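Long-range contact in caspase Nc subunit 1 (Drosophila melanogaster, PDB 2FP3), which acts as an initiator cysteine protease in the caspase cascade that executes apoptosis, including steroid-driven cell death during metamorphosis: residues M66-D71 with K84-L89. The protein carries 2 engineered substitutions. Residues are numbered along the deposited sequence; the frame is centred on the assembly and turned at random.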
loop_
_atom_site.group_PDB
_atom_site.type_symbol
_atom_site.label_atom_id
_atom_site.label_comp_id
_atom_site.label_asym_id
_atom_site.label_seq_id
_atom_site.Cartn_x
_atom_site.Cartn_y
_atom_site.Cartn_z
ATOM N N MET A 66 -0.561 -7.293 -3.345
ATOM C CA MET A 66 -0.965 -7.443 -1.956
ATOM C C MET A 66 -0.410 -8.721 -1.357
ATOM O O MET A 66 -0.706 -9.812 -1.832
ATOM C CB MET A 66 -2.482 -7.463 -1.832
ATOM C CG MET A 66 -2.956 -7.028 -0.463
ATOM S SD MET A 66 -4.406 -7.898 0.106
ATOM C CE MET A 66 -5.627 -7.318 -1.022
ATOM N N VAL A 67 0.397 -8.585 -0.313
ATOM C CA VAL A 67 0.980 -9.744 0.348
ATOM C C VAL A 67 0.596 -9.741 1.834
ATOM O O VAL A 67 1.091 -8.930 2.614
ATOM C CB VAL A 67 2.510 -9.736 0.196
ATOM C CG1 VAL A 67 3.126 -10.855 1.017
ATOM C CG2 VAL A 67 2.881 -9.874 -1.274
ATOM N N ASN A 68 -0.303 -10.643 2.211
ATOM C CA ASN A 68 -0.768 -10.746 3.590
ATOM C C ASN A 68 -0.231 -12.030 4.237
ATOM O O ASN A 68 -0.791 -13.112 4.045
ATOM C CB ASN A 68 -2.302 -10.758 3.617
ATOM C CG ASN A 68 -2.872 -10.302 4.951
ATOM O OD1 ASN A 68 -2.154 -10.191 5.945
ATOM N ND2 ASN A 68 -4.177 -10.042 4.977
ATOM N N ILE A 69 0.860 -11.906 4.988
ATOM C CA ILE A 69 1.476 -13.047 5.671
ATOM C C ILE A 69 0.790 -13.225 7.025
ATOM O O ILE A 69 0.743 -12.290 7.828
ATOM C CB ILE A 69 2.981 -12.797 5.909
ATOM C CG1 ILE A 69 3.669 -12.478 4.581
ATOM C CG2 ILE A 69 3.618 -14.009 6.565
ATOM C CD1 ILE A 69 5.139 -12.155 4.719
ATOM N N MET A 70 0.265 -14.413 7.297
ATOM C CA MET A 70 -0.422 -14.608 8.565
ATOM C C MET A 70 -0.079 -15.868 9.342
ATOM O O MET A 70 -0.759 -16.203 10.306
ATOM C CB MET A 70 -1.930 -14.531 8.342
ATOM C CG MET A 70 -2.439 -15.431 7.241
ATOM S SD MET A 70 -4.153 -15.057 6.868
ATOM C CE MET A 70 -4.970 -15.874 8.245
ATOM N N ASP A 71 0.980 -16.558 8.936
ATOM C CA ASP A 71 1.397 -17.770 9.630
ATOM C C ASP A 71 2.895 -17.750 9.879
ATOM O O ASP A 71 3.686 -17.468 8.977
ATOM C CB ASP A 71 1.012 -19.014 8.825
ATOM C CG ASP A 71 -0.467 -19.355 8.947
ATOM O OD1 ASP A 71 -0.930 -20.246 8.206
ATOM O OD2 ASP A 71 -1.166 -18.744 9.783
ATOM N N LYS A 84 -9.492 -10.347 6.862
ATOM C CA LYS A 84 -10.486 -9.284 6.793
ATOM C C LYS A 84 -9.887 -8.097 6.041
ATOM O O LYS A 84 -10.595 -7.363 5.347
ATOM C CB LYS A 84 -10.901 -8.854 8.206
ATOM C CG LYS A 84 -12.307 -8.264 8.310
ATOM C CD LYS A 84 -12.472 -6.965 7.528
ATOM C CE LYS A 84 -13.865 -6.381 7.732
ATOM N NZ LYS A 84 -14.060 -5.087 7.030
ATOM N N ASP A 85 -8.577 -7.913 6.182
ATOM C CA ASP A 85 -7.895 -6.820 5.506
ATOM C C ASP A 85 -7.776 -7.116 4.005
ATOM O O ASP A 85 -8.021 -6.252 3.159
ATOM C CB ASP A 85 -6.507 -6.595 6.121
ATOM C CG ASP A 85 -6.571 -6.207 7.595
ATOM O OD1 ASP A 85 -7.472 -5.431 7.969
ATOM O OD2 ASP A 85 -5.711 -6.667 8.377
ATOM N N SER A 86 -7.402 -8.345 3.680
ATOM C CA SER A 86 -7.266 -8.747 2.294
ATOM C C SER A 86 -8.549 -8.455 1.527
ATOM O O SER A 86 -8.503 -7.972 0.395
ATOM C CB SER A 86 -6.956 -10.237 2.214
ATOM O OG SER A 86 -5.782 -10.537 2.937
ATOM N N LYS A 87 -9.688 -8.746 2.154
ATOM C CA LYS A 87 -10.988 -8.522 1.529
ATOM C C LYS A 87 -11.221 -7.038 1.286
ATOM O O LYS A 87 -11.629 -6.631 0.196
ATOM C CB LYS A 87 -12.114 -9.069 2.413
ATOM C CG LYS A 87 -11.956 -10.531 2.825
ATOM C CD LYS A 87 -13.048 -10.947 3.814
ATOM C CE LYS A 87 -12.783 -12.320 4.433
ATOM N NZ LYS A 87 -12.827 -13.427 3.439
ATOM N N SER A 88 -10.969 -6.228 2.306
ATOM C CA SER A 88 -11.149 -4.787 2.191
ATOM C C SER A 88 -10.271 -4.208 1.076
ATOM O O SER A 88 -10.749 -3.470 0.213
ATOM C CB SER A 88 -10.802 -4.107 3.517
ATOM O OG SER A 88 -11.673 -4.518 4.561
ATOM N N LEU A 89 -8.984 -4.546 1.088
ATOM C CA LEU A 89 -8.085 -4.027 0.071
ATOM C C LEU A 89 -8.505 -4.476 -1.321
ATOM O O LEU A 89 -8.588 -3.657 -2.242
ATOM C CB LEU A 89 -6.645 -4.456 0.360
ATOM C CG LEU A 89 -6.003 -3.752 1.562
ATOM C CD1 LEU A 89 -4.731 -4.471 1.972
ATOM C CD2 LEU A 89 -5.726 -2.298 1.219
#
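With CG anti to the backbone N in both Met66 and Asn68 (chi1 -157° in Asn68), these two residues of strand 62-68 extend side by side toward helix 82-95, where they meet Ser86 and Leu89. Ser86 answers with OG anti to its own carbonyl carbon, which brings the hydroxyl to the Asn68 carboxamide. There ND2 of Asn68 donates to OG of Ser86 over 2.6 Å. The bond is nearly straight, 169° at the hydrogen, and the hydroxyl oxygen lies almost in the amide plane. The same ND2 also donates to the carbonyl oxygen of Ala82, while OD1 accepts from Arg79, so both ends of the carboxamide are engaged and its rotation is fixed.

Met66 makes the apolar half of the contact. Its chain bends at chi2 and chi3, and SD passes beside the helix backbone, 3.7 Å from CA of Ser86. The terminal CE lies 3.3 Å from CB of Leu89 and equally close to the carbonyl oxygen of Ser86. CD1 of Leu89 approaches SD of Met66 to 3.9 Å, the two side chains crossing at a slant. Leu89 also reaches Val133 and Met135 of the neighbouring strand 130-139.

Strand 66-68 and the helical segment run nearly antiparallel, at 168° with their axes approaching to 9.5 Å, as the first two elements of the beta-alpha-beta unit completed by strand 98-103. On the helix, Asp85 turns its carboxylate to Ser253, joining helix 82-95 to helix 251-266, which packs against it in the caspase domain. Asn68 sits about 9 Å, side chain to side chain, from His137, an active-site residue by similarity. A buried amide whose polar atoms all have partners thus pins the end of the strand to the helix, beside the van der Waals packing of the Met66 sulfur and methyl.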